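Local coordinates for Per a 4 allergen (Periplaneta americana, PDB 3EBW), which probably binds small hydrophobic ligands inside a lipocalin beta barrel and is a major cockroach allergen, recognised by IgE, at residues L13-Y18 and G71-W76; G20-L25 and D42-D47; D79-A84 and S93-V98; Y105-G110 and H119-A124. All blocks are in the same frame, centred on the assembly; numbering follows the deposited sequence.

All four contacts lie in one lipocalin barrel: interactions 2, 3 and 4 pair its strands, and interaction 1 packs a loop against it. Interaction 1 touches the other three through Tyr18: its CE2 is 3.4 Å from Tyr44 CE2 of interaction 2, its CE1 is 3.3 Å from Met97 CE of interaction 3, and its OH is 2.5 Å from Ser106 OG of interaction 4. Interactions 2 and 4 adjoin where Leu25 N reaches Ile123 O (3.0 Å), interactions 3 and 4 where Phe96 N reaches Ala109 O (2.8 Å). The side chains of Asp42, Tyr95 and Trp122 are each about 3 Å (nearest atoms) from bound PE4, probably a crystallisation additive that may mark a pocket.

Interaction 1: residues L13-Y18 and G71-W76; sequences LDMTKY and GTVPSW
Trp76 presents one face of its indole to Met15, a selenomethionine in this model. Met15 CB stands 3.4 Å from the centroid of the six-membered ring of Trp76 and only 8° off its normal, a CH-pi contact. Met15 CG continues across the same ring system, 3.6 Å from Trp76 CD2, so the two side chains slide past each other in opposite directions. Trp76 gets there through the crowded first torsion, CG between the backbone N and the carbonyl carbon (chi1 83°). At the ring edge, Trp76 NE1 gives a weak, bent hydrogen bond to Leu13 O (3.1 Å, 134° at the hydrogen). This is the lipocalin feature in which the chain ahead of the first barrel strand, here 13-18 before 20-27, packs across one end of the barrel; 71-76 takes in the end of strand 66-72 and the chain that follows. Away from NE1, Thr16 OG1 lies oblique to the ring, 3.5 Å from Trp76 CH2. That hydroxyl donates to Asp14 OD1 at 3.0 Å, meeting it from above the carboxylate plane. Beyond the indole, Met15 CG also reaches Val73 CG2 at 4.3 Å, and Ile52 and Phe81 touch both Met15 and Trp76.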
loop_
_atom_site.group_PDB
_atom_site.type_symbol
_atom_site.label_atom_id
_atom_site.label_comp_id
_atom_site.label_asym_id
_atom_site.label_seq_id
_atom_site.Cartn_x
_atom_site.Cartn_y
_atom_site.Cartn_z
ATOM N N LEU A 13 27.800 -8.153 6.196
ATOM C CA LEU A 13 26.769 -9.054 5.713
ATOM C C LEU A 13 27.391 -10.395 5.327
ATOM O O LEU A 13 28.383 -10.448 4.625
ATOM C CB LEU A 13 26.035 -8.430 4.515
ATOM C CG LEU A 13 24.997 -9.333 3.829
ATOM C CD1 LEU A 13 23.916 -9.752 4.818
ATOM C CD2 LEU A 13 24.425 -8.611 2.633
ATOM N N ASP A 14 26.791 -11.475 5.800
ATOM C CA ASP A 14 27.274 -12.817 5.523
ATOM C C ASP A 14 26.068 -13.715 5.155
ATOM O O ASP A 14 25.462 -14.368 6.010
ATOM C CB ASP A 14 28.024 -13.336 6.762
ATOM C CG ASP A 14 28.600 -14.723 6.569
ATOM O OD1 ASP A 14 28.663 -15.193 5.420
ATOM O OD2 ASP A 14 29.002 -15.352 7.568
HETATM N N MSE A 15 25.735 -13.728 3.865
HETATM C CA MSE A 15 24.611 -14.503 3.360
HETATM C C MSE A 15 24.656 -15.955 3.762
HETATM O O MSE A 15 23.721 -16.695 3.532
HETATM C CB MSE A 15 24.501 -14.372 1.839
HETATM C CG MSE A 15 24.038 -12.990 1.396
HETATM SE SE MSE A 15 22.370 -12.418 2.271
HETATM C CE MSE A 15 21.156 -13.238 1.004
ATOM N N THR A 16 25.741 -16.369 4.383
ATOM C CA THR A 16 25.837 -17.740 4.813
ATOM C C THR A 16 25.113 -17.823 6.142
ATOM O O THR A 16 24.505 -18.835 6.453
ATOM C CB THR A 16 27.294 -18.154 4.970
ATOM O OG1 THR A 16 28.030 -17.678 3.840
ATOM C CG2 THR A 16 27.409 -19.665 5.017
ATOM N N LYS A 17 25.176 -16.747 6.918
ATOM C CA LYS A 17 24.499 -16.691 8.211
ATOM C C LYS A 17 23.022 -16.346 8.013
ATOM O O LYS A 17 22.245 -16.308 8.968
ATOM C CB LYS A 17 25.138 -15.628 9.104
ATOM C CG LYS A 17 26.465 -16.009 9.738
ATOM C CD LYS A 17 26.954 -14.868 10.621
ATOM C CE LYS A 17 28.232 -15.190 11.358
ATOM N NZ LYS A 17 28.758 -13.948 11.985
ATOM N N TYR A 18 22.646 -16.085 6.765
ATOM C CA TYR A 18 21.278 -15.727 6.430
ATOM C C TYR A 18 20.512 -16.964 6.021
ATOM O O TYR A 18 19.334 -16.899 5.697
ATOM C CB TYR A 18 21.269 -14.731 5.277
ATOM C CG TYR A 18 19.996 -13.931 5.217
ATOM C CD1 TYR A 18 19.739 -12.930 6.150
ATOM C CD2 TYR A 18 19.028 -14.201 4.252
ATOM C CE1 TYR A 18 18.556 -12.225 6.128
ATOM C CE2 TYR A 18 17.846 -13.505 4.223
ATOM C CZ TYR A 18 17.605 -12.515 5.165
ATOM O OH TYR A 18 16.398 -11.846 5.158
ATOM N N GLY A 71 15.961 -19.260 -6.859
ATOM C CA GLY A 71 17.028 -18.458 -7.413
ATOM C C GLY A 71 18.257 -18.689 -6.567
ATOM O O GLY A 71 18.171 -19.222 -5.461
ATOM N N THR A 72 19.410 -18.297 -7.077
ATOM C CA THR A 72 20.639 -18.451 -6.311
ATOM C C THR A 72 21.117 -17.042 -6.028
ATOM O O THR A 72 20.778 -16.115 -6.783
ATOM C CB THR A 72 21.725 -19.176 -7.132
ATOM O OG1 THR A 72 22.044 -18.400 -8.299
ATOM C CG2 THR A 72 21.232 -20.561 -7.564
ATOM N N VAL A 73 21.853 -16.865 -4.931
ATOM C CA VAL A 73 22.421 -15.552 -4.625
ATOM C C VAL A 73 23.906 -15.674 -4.996
ATOM O O VAL A 73 24.706 -16.081 -4.202
ATOM C CB VAL A 73 22.188 -15.114 -3.110
ATOM C CG1 VAL A 73 21.866 -16.302 -2.235
ATOM C CG2 VAL A 73 23.406 -14.362 -2.583
ATOM N N PRO A 74 24.260 -15.321 -6.240
ATOM C CA PRO A 74 25.583 -15.357 -6.851
ATOM C C PRO A 74 26.653 -14.437 -6.313
ATOM O O PRO A 74 27.834 -14.623 -6.602
ATOM C CB PRO A 74 25.281 -15.092 -8.316
ATOM C CG PRO A 74 24.242 -14.102 -8.230
ATOM C CD PRO A 74 23.316 -14.693 -7.179
ATOM N N SER A 75 26.262 -13.429 -5.553
ATOM C CA SER A 75 27.252 -12.524 -4.972
ATOM C C SER A 75 26.653 -11.721 -3.852
ATOM O O SER A 75 25.469 -11.817 -3.578
ATOM C CB SER A 75 27.808 -11.579 -6.024
ATOM O OG SER A 75 26.894 -10.567 -6.325
ATOM N N TRP A 76 27.487 -10.950 -3.188
ATOM C CA TRP A 76 27.020 -10.118 -2.096
ATOM C C TRP A 76 28.130 -9.279 -1.502
ATOM O O TRP A 76 29.210 -9.769 -1.179
ATOM C CB TRP A 76 26.324 -10.969 -1.023
ATOM C CG TRP A 76 27.161 -11.651 0.007
ATOM C CD1 TRP A 76 27.742 -11.080 1.111
ATOM C CD2 TRP A 76 27.364 -13.066 0.139
ATOM N NE1 TRP A 76 28.274 -12.063 1.930
ATOM C CE2 TRP A 76 28.052 -13.285 1.353
ATOM C CE3 TRP A 76 27.018 -14.171 -0.645
ATOM C CZ2 TRP A 76 28.392 -14.559 1.792
ATOM C CZ3 TRP A 76 27.356 -15.432 -0.200
ATOM C CH2 TRP A 76 28.032 -15.617 1.005
#

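Interaction 2: residues G20-L25 and D42-D47; sequences GTWYEL and DKYTLD
Trp22 sets CD1 of its indole 4.1 Å from CD2 of Tyr44, the two side chains crossing at about a right angle. Tyr44 CD2 lies near the plane of the indole, at its edge, so this is neither a stack nor a face contact. Gly20, Thr21 and Trp22 form the Gly-X-Trp signature of the first strand of a lipocalin barrel, paired antiparallel with strand 40-46. Trp22 and Tyr44 both carry CG anti to the carbonyl carbon (chi1 -67° and -71°), and they meet diagonally because Tyr44 is paired with Gly20 and Trp22 with Asp42. Gly20 has a positive phi of 117°, where a CB would jam against the preceding carbonyl O, and Tyr44 CB lies 3.8 Å from Gly20 N. Four nearly straight hydrogen bonds hold the two strands: Gly20 N to Tyr44 O is 2.7 Å and is returned by Tyr44 N to Gly20 O, while Trp22 and Asp42 exchange a second such pair. Tyr18 stacks on the indole, and its backbone O accepts the hydrogen bond of Trp22 NE1. On this same face Glu24 OE2 and Asp42 OD2 are 4.7 Å apart, with Glu40 also close to Glu24, a clustering that could raise the pKa of one or more of these acids, offset in part by a long, weak ion pair of Glu24 with Arg27. Thr21 and Lys43 point to the other face, where the bent lysine chain crosses the threonine obliquely and brings Lys43 CD 3.3 Å from Thr21 OG1.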
loop_
_atom_site.group_PDB
_atom_site.type_symbol
_atom_site.label_atom_id
_atom_site.label_comp_id
_atom_site.label_asym_id
_atom_site.label_seq_id
_atom_site.Cartn_x
_atom_site.Cartn_y
_atom_site.Cartn_z
ATOM N N GLY A 20 18.398 -20.353 5.956
ATOM C CA GLY A 20 17.179 -20.600 6.700
ATOM C C GLY A 20 15.864 -20.130 6.082
ATOM O O GLY A 20 15.780 -19.827 4.888
ATOM N N THR A 21 14.827 -20.085 6.921
ATOM C CA THR A 21 13.487 -19.692 6.501
ATOM C C THR A 21 13.048 -18.395 7.138
ATOM O O THR A 21 12.873 -18.309 8.352
ATOM C CB THR A 21 12.465 -20.776 6.851
ATOM O OG1 THR A 21 12.763 -21.956 6.096
ATOM C CG2 THR A 21 11.051 -20.315 6.517
ATOM N N TRP A 22 12.878 -17.381 6.297
ATOM C CA TRP A 22 12.450 -16.086 6.774
ATOM C C TRP A 22 11.007 -15.787 6.366
ATOM O O TRP A 22 10.677 -15.758 5.182
ATOM C CB TRP A 22 13.371 -14.999 6.232
ATOM C CG TRP A 22 14.756 -15.045 6.747
ATOM C CD1 TRP A 22 15.819 -15.695 6.187
ATOM C CD2 TRP A 22 15.248 -14.439 7.953
ATOM N NE1 TRP A 22 16.939 -15.531 6.966
ATOM C CE2 TRP A 22 16.619 -14.766 8.055
ATOM C CE3 TRP A 22 14.664 -13.650 8.957
ATOM C CZ2 TRP A 22 17.412 -14.343 9.119
ATOM C CZ3 TRP A 22 15.458 -13.227 10.022
ATOM C CH2 TRP A 22 16.818 -13.575 10.091
ATOM N N TYR A 23 10.142 -15.583 7.350
ATOM C CA TYR A 23 8.753 -15.254 7.060
ATOM C C TYR A 23 8.614 -13.740 6.870
ATOM O O TYR A 23 9.173 -12.946 7.631
ATOM C CB TYR A 23 7.827 -15.723 8.196
ATOM C CG TYR A 23 7.799 -17.225 8.382
ATOM C CD1 TYR A 23 7.348 -18.070 7.373
ATOM C CD2 TYR A 23 8.278 -17.804 9.554
ATOM C CE1 TYR A 23 7.389 -19.452 7.536
ATOM C CE2 TYR A 23 8.320 -19.184 9.718
ATOM C CZ TYR A 23 7.883 -19.991 8.716
ATOM O OH TYR A 23 7.968 -21.342 8.897
ATOM N N GLU A 24 7.881 -13.344 5.839
ATOM C CA GLU A 24 7.680 -11.925 5.576
ATOM C C GLU A 24 6.544 -11.430 6.474
ATOM O O GLU A 24 5.393 -11.749 6.242
ATOM C CB GLU A 24 7.345 -11.717 4.099
ATOM C CG GLU A 24 7.085 -10.285 3.713
ATOM C CD GLU A 24 7.201 -10.070 2.213
ATOM O OE1 GLU A 24 6.727 -9.028 1.720
ATOM O OE2 GLU A 24 7.776 -10.946 1.522
ATOM N N LEU A 25 6.873 -10.670 7.512
ATOM C CA LEU A 25 5.850 -10.199 8.430
ATOM C C LEU A 25 5.234 -8.844 8.125
ATOM O O LEU A 25 4.083 -8.602 8.472
ATOM C CB LEU A 25 6.389 -10.226 9.846
ATOM C CG LEU A 25 6.901 -11.614 10.228
ATOM C CD1 LEU A 25 7.200 -11.657 11.743
ATOM C CD2 LEU A 25 5.882 -12.678 9.809
ATOM N N ASP A 42 10.728 -16.740 2.420
ATOM C CA ASP A 42 11.835 -17.066 1.522
ATOM C C ASP A 42 12.712 -18.059 2.300
ATOM O O ASP A 42 12.904 -17.908 3.514
ATOM C CB ASP A 42 12.628 -15.804 1.155
ATOM C CG ASP A 42 11.911 -14.931 0.135
ATOM O OD1 ASP A 42 12.161 -15.081 -1.077
ATOM O OD2 ASP A 42 11.089 -14.093 0.543
ATOM N N LYS A 43 13.193 -19.096 1.621
ATOM C CA LYS A 43 14.052 -20.087 2.270
ATOM C C LYS A 43 15.414 -20.079 1.623
ATOM O O LYS A 43 15.519 -20.189 0.389
ATOM C CB LYS A 43 13.480 -21.497 2.166
ATOM C CG LYS A 43 14.478 -22.558 2.582
ATOM C CD LYS A 43 13.874 -23.598 3.519
ATOM C CE LYS A 43 12.980 -24.604 2.796
ATOM N NZ LYS A 43 12.224 -25.467 3.764
ATOM N N TYR A 44 16.448 -19.923 2.455
ATOM C CA TYR A 44 17.836 -19.911 1.983
ATOM C C TYR A 44 18.532 -21.206 2.391
ATOM O O TYR A 44 18.526 -21.619 3.552
ATOM C CB TYR A 44 18.577 -18.691 2.510
ATOM C CG TYR A 44 18.118 -17.422 1.860
ATOM C CD1 TYR A 44 18.795 -16.882 0.770
ATOM C CD2 TYR A 44 17.014 -16.725 2.360
ATOM C CE1 TYR A 44 18.388 -15.662 0.201
ATOM C CE2 TYR A 44 16.608 -15.521 1.806
ATOM C CZ TYR A 44 17.301 -14.995 0.738
ATOM O OH TYR A 44 16.948 -13.771 0.261
ATOM N N THR A 45 19.124 -21.830 1.387
ATOM C CA THR A 45 19.784 -23.109 1.515
ATOM C C THR A 45 21.159 -23.053 0.888
ATOM O O THR A 45 21.326 -22.537 -0.226
ATOM C CB THR A 45 18.940 -24.139 0.790
ATOM O OG1 THR A 45 17.753 -24.367 1.556
ATOM C CG2 THR A 45 19.703 -25.408 0.532
ATOM N N LEU A 46 22.147 -23.570 1.615
ATOM C CA LEU A 46 23.527 -23.613 1.139
ATOM C C LEU A 46 23.864 -24.996 0.562
ATOM O O LEU A 46 23.959 -25.970 1.294
ATOM C CB LEU A 46 24.475 -23.287 2.291
ATOM C CG LEU A 46 25.935 -23.695 2.078
ATOM C CD1 LEU A 46 26.582 -22.966 0.886
ATOM C CD2 LEU A 46 26.677 -23.405 3.368
ATOM N N ASP A 47 24.024 -25.089 -0.752
ATOM C CA ASP A 47 24.379 -26.358 -1.390
ATOM C C ASP A 47 25.845 -26.710 -1.151
ATOM O O ASP A 47 26.645 -25.860 -0.732
ATOM C CB ASP A 47 24.140 -26.272 -2.887
ATOM C CG ASP A 47 22.784 -25.710 -3.217
ATOM O OD1 ASP A 47 21.863 -25.875 -2.381
ATOM O OD2 ASP A 47 22.645 -25.123 -4.313
#

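Interaction 3: residues D79-A84 and S93-V98; sequences DTFDIA and STYFMV. Unlike the reference sequence in segment 79-84: Asp79 (reference Asn). Unlike the reference sequence in segment 93-98: Val98 (reference Ile).
The ring of Phe81 takes Tyr95 CB over one face, 4.0 Å from the ring centroid and 17° off its normal, a CH-pi contact. The two rings themselves are nearly parallel, at 25°, but slid apart with centroids 5.7 Å from each other, so they barely overlap. Ile83 closes in next: its CG1 is 3.7 Å from Tyr95 CE2, crossing at about a right angle, and its CD1 lies in the plane of the Phe81 ring at the edge. Beside them Met97 CE, of a selenomethionine, stands 4.1 Å from Phe81 CE1. These side chains share one face of an antiparallel beta hairpin of the lipocalin barrel, whose tip, 86-91, is not modelled. On the other face Thr80 CG2 meets Thr94 CG2 at 3.6 Å, Thr80 OG1 sits over the Phe96 ring, and Thr94 OG1 gives a weak hydrogen bond to Asp82 OD1. Between the two faces the backbone bonds set the register: Phe81 N to Tyr95 O (2.9 Å) runs almost along the C=O axis and Tyr95 N returns it, whereas Met97 N hydrogen-bonds to Asp79 O (3.0 Å) from above the carbonyl plane. Further out, Val108 touches Phe81 and Met97, Met15 touches Phe81, and Thr8 OG1 hydrogen-bonds to Met97 O.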
loop_
_atom_site.group_PDB
_atom_site.type_symbol
_atom_site.label_atom_id
_atom_site.label_comp_id
_atom_site.label_asym_id
_atom_site.label_seq_id
_atom_site.Cartn_x
_atom_site.Cartn_y
_atom_site.Cartn_z
ATOM N N ASP A 79 26.888 -4.938 2.383
ATOM C CA ASP A 79 25.492 -4.803 2.819
ATOM C C ASP A 79 24.563 -4.884 1.600
ATOM O O ASP A 79 23.580 -4.153 1.499
ATOM C CB ASP A 79 25.301 -3.461 3.498
ATOM C CG ASP A 79 25.502 -2.288 2.539
ATOM O OD1 ASP A 79 25.900 -2.513 1.376
ATOM O OD2 ASP A 79 25.259 -1.133 2.953
ATOM N N THR A 80 24.879 -5.785 0.675
ATOM C CA THR A 80 24.110 -5.925 -0.550
ATOM C C THR A 80 24.109 -7.357 -1.002
ATOM O O THR A 80 25.063 -8.055 -0.758
ATOM C CB THR A 80 24.754 -5.062 -1.647
ATOM O OG1 THR A 80 24.205 -3.745 -1.577
ATOM C CG2 THR A 80 24.562 -5.663 -3.029
ATOM N N PHE A 81 23.031 -7.826 -1.618
ATOM C CA PHE A 81 23.073 -9.186 -2.135
ATOM C C PHE A 81 22.310 -9.268 -3.427
ATOM O O PHE A 81 21.342 -8.559 -3.612
ATOM C CB PHE A 81 22.583 -10.229 -1.117
ATOM C CG PHE A 81 21.150 -10.096 -0.715
ATOM C CD1 PHE A 81 20.794 -9.305 0.367
ATOM C CD2 PHE A 81 20.161 -10.830 -1.363
ATOM C CE1 PHE A 81 19.480 -9.259 0.796
ATOM C CE2 PHE A 81 18.853 -10.784 -0.939
ATOM C CZ PHE A 81 18.510 -10.003 0.138
ATOM N N ASP A 82 22.773 -10.089 -4.355
ATOM C CA ASP A 82 22.086 -10.207 -5.626
ATOM C C ASP A 82 21.371 -11.562 -5.755
ATOM O O ASP A 82 21.716 -12.538 -5.074
ATOM C CB ASP A 82 23.072 -10.005 -6.781
ATOM C CG ASP A 82 23.849 -8.657 -6.687
ATOM O OD1 ASP A 82 24.222 -8.096 -7.755
ATOM O OD2 ASP A 82 24.103 -8.162 -5.547
ATOM N N ILE A 83 20.347 -11.602 -6.603
ATOM C CA ILE A 83 19.599 -12.813 -6.841
ATOM C C ILE A 83 19.664 -13.110 -8.321
ATOM O O ILE A 83 19.591 -12.204 -9.150
ATOM C CB ILE A 83 18.173 -12.654 -6.400
ATOM C CG1 ILE A 83 18.175 -12.236 -4.927
ATOM C CG2 ILE A 83 17.393 -13.955 -6.630
ATOM C CD1 ILE A 83 18.549 -13.283 -3.938
ATOM N N ALA A 84 19.827 -14.392 -8.633
ATOM C CA ALA A 84 19.942 -14.835 -10.003
ATOM C C ALA A 84 18.860 -15.818 -10.466
ATOM O O ALA A 84 18.368 -16.634 -9.690
ATOM C CB ALA A 84 21.295 -15.440 -10.199
ATOM N N SER A 93 18.600 -9.122 -10.026
ATOM C CA SER A 93 18.140 -8.030 -9.169
ATOM C C SER A 93 19.083 -7.821 -7.975
ATOM O O SER A 93 19.655 -8.783 -7.475
ATOM C CB SER A 93 16.728 -8.311 -8.672
ATOM O OG SER A 93 16.703 -9.513 -7.930
ATOM N N THR A 94 19.261 -6.569 -7.535
ATOM C CA THR A 94 20.125 -6.258 -6.382
ATOM C C THR A 94 19.278 -5.727 -5.244
ATOM O O THR A 94 18.433 -4.902 -5.462
ATOM C CB THR A 94 21.189 -5.189 -6.710
ATOM O OG1 THR A 94 22.042 -5.673 -7.745
ATOM C CG2 THR A 94 22.040 -4.878 -5.487
ATOM N N TYR A 95 19.540 -6.208 -4.035
ATOM C CA TYR A 95 18.825 -5.843 -2.812
ATOM C C TYR A 95 19.788 -5.378 -1.704
ATOM O O TYR A 95 20.890 -5.936 -1.547
ATOM C CB TYR A 95 18.070 -7.066 -2.294
ATOM C CG TYR A 95 17.023 -7.572 -3.235
ATOM C CD1 TYR A 95 15.729 -7.070 -3.181
ATOM C CD2 TYR A 95 17.316 -8.543 -4.173
ATOM C CE1 TYR A 95 14.750 -7.526 -4.038
ATOM C CE2 TYR A 95 16.356 -9.007 -5.037
ATOM C CZ TYR A 95 15.071 -8.498 -4.967
ATOM O OH TYR A 95 14.083 -8.963 -5.802
ATOM N N PHE A 96 19.361 -4.387 -0.924
ATOM C CA PHE A 96 20.153 -3.828 0.177
ATOM C C PHE A 96 19.767 -4.433 1.506
ATOM O O PHE A 96 18.616 -4.486 1.829
ATOM C CB PHE A 96 19.954 -2.319 0.240
ATOM C CG PHE A 96 20.435 -1.617 -0.976
ATOM C CD1 PHE A 96 21.622 -0.895 -0.953
ATOM C CD2 PHE A 96 19.751 -1.747 -2.181
ATOM C CE1 PHE A 96 22.116 -0.324 -2.123
ATOM C CE2 PHE A 96 20.240 -1.181 -3.348
ATOM C CZ PHE A 96 21.423 -0.468 -3.320
HETATM N N MSE A 97 20.736 -4.888 2.284
HETATM C CA MSE A 97 20.439 -5.465 3.573
HETATM C C MSE A 97 20.424 -4.315 4.548
HETATM O O MSE A 97 21.460 -3.943 5.060
HETATM C CB MSE A 97 21.529 -6.434 3.968
HETATM C CG MSE A 97 21.324 -7.016 5.322
HETATM SE SE MSE A 97 19.613 -7.905 5.397
HETATM C CE MSE A 97 20.147 -9.681 4.811
ATOM N N VAL A 98 19.257 -3.741 4.809
ATOM C CA VAL A 98 19.155 -2.613 5.730
ATOM C C VAL A 98 19.493 -2.926 7.190
ATOM O O VAL A 98 20.041 -2.076 7.901
ATOM C CB VAL A 98 17.756 -2.017 5.660
ATOM C CG1 VAL A 98 17.590 -0.897 6.683
ATOM C CG2 VAL A 98 17.507 -1.522 4.253
#

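Interaction 4: residues Y105-G110 and H119-A124; sequences YSIVAG and HLYWIA
Strands 106-110 and 119-124 run antiparallel at 160°, 4.6 Å apart at closest axis approach, with hydrogen-bonded pairs at Val108-Trp122 and Gly110-Leu120; Trp122 N to Val108 O (2.9 Å) is the straightest of the bonds. On one face Trp122 bends back across the neighbouring strand, CG anti to its own carbonyl carbon, until CZ3 lies 3.4 Å from Gly110 N. With no side chain at Gly110, the indole rests obliquely against backbone, and Leu120 CB lies over one face of the ring, toward the rim, 3.5 Å above its plane. Val108 CG1 adds a looser apolar touch at Trp122 CE3, 4.2 Å away. The opposite face of the sheet is built round Tyr121: Ala109 CB stands over its ring, 4.1 Å from the centroid and 17° off the normal, a CH-pi contact, while Ile107 CD1 comes in at the ring edge, 3.5 Å from Tyr121 CD1, the two side chains lying alongside. Ile107 and Ile123 continue this apolar row toward helix 132-142, which lies against the barrel as in other lipocalins. Ser106 belongs to the Trp122 face, and its OG is hydrogen-bonded to the Tyr18 hydroxyl; Trp122 NE1 has a weak bond to Glu33. The chemistry therefore differs by face. The Ile107, Tyr121 and Ile123 side is largely apolar packing that the helix partly covers, whereas the Trp122 side mixes an aromatic surface with hydroxyl and carboxylate groups, consistent with a pocket; the PE4 about 3 Å (nearest atoms) from the Trp122 side chain is probably a crystallisation additive, though it may mark the site.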
loop_
_atom_site.group_PDB
_atom_site.type_symbol
_atom_site.label_atom_id
_atom_site.label_comp_id
_atom_site.label_asym_id
_atom_site.label_seq_id
_atom_site.Cartn_x
_atom_site.Cartn_y
_atom_site.Cartn_z
ATOM N N TYR A 105 14.951 -10.942 13.342
ATOM C CA TYR A 105 14.394 -9.910 12.479
ATOM C C TYR A 105 15.329 -9.743 11.281
ATOM O O TYR A 105 16.501 -10.088 11.356
ATOM C CB TYR A 105 14.275 -8.592 13.231
ATOM C CG TYR A 105 15.576 -7.857 13.407
ATOM C CD1 TYR A 105 16.518 -8.276 14.341
ATOM C CD2 TYR A 105 15.860 -6.730 12.643
ATOM C CE1 TYR A 105 17.713 -7.589 14.515
ATOM C CE2 TYR A 105 17.049 -6.034 12.804
ATOM C CZ TYR A 105 17.977 -6.467 13.743
ATOM O OH TYR A 105 19.164 -5.778 13.894
ATOM N N SER A 106 14.817 -9.211 10.180
ATOM C CA SER A 106 15.615 -9.042 8.983
ATOM C C SER A 106 15.019 -8.012 8.062
ATOM O O SER A 106 14.109 -8.346 7.311
ATOM C CB SER A 106 15.680 -10.361 8.219
ATOM O OG SER A 106 15.821 -10.125 6.823
ATOM N N ILE A 107 15.507 -6.778 8.071
ATOM C CA ILE A 107 14.915 -5.815 7.157
ATOM C C ILE A 107 15.758 -5.627 5.869
ATOM O O ILE A 107 16.858 -5.105 5.890
ATOM C CB ILE A 107 14.510 -4.439 7.917
ATOM C CG1 ILE A 107 15.141 -3.238 7.261
ATOM C CG2 ILE A 107 14.817 -4.492 9.426
ATOM C CD1 ILE A 107 14.532 -2.890 5.962
ATOM N N VAL A 108 15.208 -6.121 4.756
ATOM C CA VAL A 108 15.795 -6.080 3.417
ATOM C C VAL A 108 15.032 -5.064 2.589
ATOM O O VAL A 108 13.903 -4.751 2.927
ATOM C CB VAL A 108 15.662 -7.455 2.715
ATOM C CG1 VAL A 108 15.752 -7.305 1.201
ATOM C CG2 VAL A 108 16.754 -8.363 3.158
ATOM N N ALA A 109 15.616 -4.566 1.500
ATOM C CA ALA A 109 14.935 -3.572 0.677
ATOM C C ALA A 109 15.489 -3.476 -0.738
ATOM O O ALA A 109 16.678 -3.612 -0.950
ATOM C CB ALA A 109 14.997 -2.206 1.350
ATOM N N GLY A 110 14.607 -3.234 -1.704
ATOM C CA GLY A 110 15.021 -3.126 -3.084
ATOM C C GLY A 110 14.018 -2.286 -3.833
ATOM O O GLY A 110 13.304 -1.483 -3.247
ATOM N N HIS A 119 10.838 2.626 -3.678
ATOM C CA HIS A 119 11.550 1.692 -2.822
ATOM C C HIS A 119 10.587 0.771 -2.089
ATOM O O HIS A 119 9.461 1.160 -1.775
ATOM C CB HIS A 119 12.405 2.441 -1.808
ATOM C CG HIS A 119 13.545 3.189 -2.422
ATOM N ND1 HIS A 119 14.602 3.669 -1.684
ATOM C CD2 HIS A 119 13.799 3.515 -3.713
ATOM C CE1 HIS A 119 15.465 4.256 -2.496
ATOM N NE2 HIS A 119 15.003 4.175 -3.731
ATOM N N LEU A 120 11.021 -0.452 -1.807
ATOM C CA LEU A 120 10.165 -1.401 -1.105
ATOM C C LEU A 120 10.911 -1.986 0.083
ATOM O O LEU A 120 12.038 -2.454 -0.068
ATOM C CB LEU A 120 9.743 -2.550 -2.043
ATOM C CG LEU A 120 8.896 -2.371 -3.318
ATOM C CD1 LEU A 120 7.560 -1.762 -2.991
ATOM C CD2 LEU A 120 9.600 -1.483 -4.283
ATOM N N TYR A 121 10.307 -1.961 1.265
ATOM C CA TYR A 121 10.966 -2.571 2.431
ATOM C C TYR A 121 10.235 -3.847 2.813
ATOM O O TYR A 121 9.024 -3.905 2.727
ATOM C CB TYR A 121 11.003 -1.621 3.637
ATOM C CG TYR A 121 11.901 -0.428 3.429
ATOM C CD1 TYR A 121 13.073 -0.280 4.167
ATOM C CD2 TYR A 121 11.592 0.532 2.475
ATOM C CE1 TYR A 121 13.907 0.786 3.967
ATOM C CE2 TYR A 121 12.418 1.600 2.261
ATOM C CZ TYR A 121 13.582 1.731 3.015
ATOM O OH TYR A 121 14.390 2.833 2.842
ATOM N N TRP A 122 10.989 -4.868 3.214
ATOM C CA TRP A 122 10.426 -6.151 3.615
ATOM C C TRP A 122 10.990 -6.487 4.995
ATOM O O TRP A 122 12.197 -6.587 5.180
ATOM C CB TRP A 122 10.790 -7.220 2.582
ATOM C CG TRP A 122 10.124 -7.032 1.227
ATOM C CD1 TRP A 122 8.817 -7.285 0.921
ATOM C CD2 TRP A 122 10.730 -6.562 0.001
ATOM N NE1 TRP A 122 8.564 -7.004 -0.418
ATOM C CE2 TRP A 122 9.720 -6.559 -0.998
ATOM C CE3 TRP A 122 12.013 -6.143 -0.345
ATOM C CZ2 TRP A 122 9.959 -6.161 -2.310
ATOM C CZ3 TRP A 122 12.243 -5.739 -1.669
ATOM C CH2 TRP A 122 11.215 -5.752 -2.627
ATOM N N ILE A 123 10.116 -6.614 5.981
ATOM C CA ILE A 123 10.559 -6.920 7.339
ATOM C C ILE A 123 10.341 -8.413 7.477
ATOM O O ILE A 123 9.258 -8.904 7.179
ATOM C CB ILE A 123 9.728 -6.101 8.397
ATOM C CG1 ILE A 123 10.123 -4.613 8.357
ATOM C CG2 ILE A 123 10.012 -6.594 9.791
ATOM C CD1 ILE A 123 9.894 -3.936 7.032
ATOM N N ALA A 124 11.371 -9.140 7.904
ATOM C CA ALA A 124 11.279 -10.605 8.001
ATOM C C ALA A 124 11.713 -11.252 9.322
ATOM O O ALA A 124 12.371 -10.641 10.146
ATOM C CB ALA A 124 12.059 -11.226 6.835
#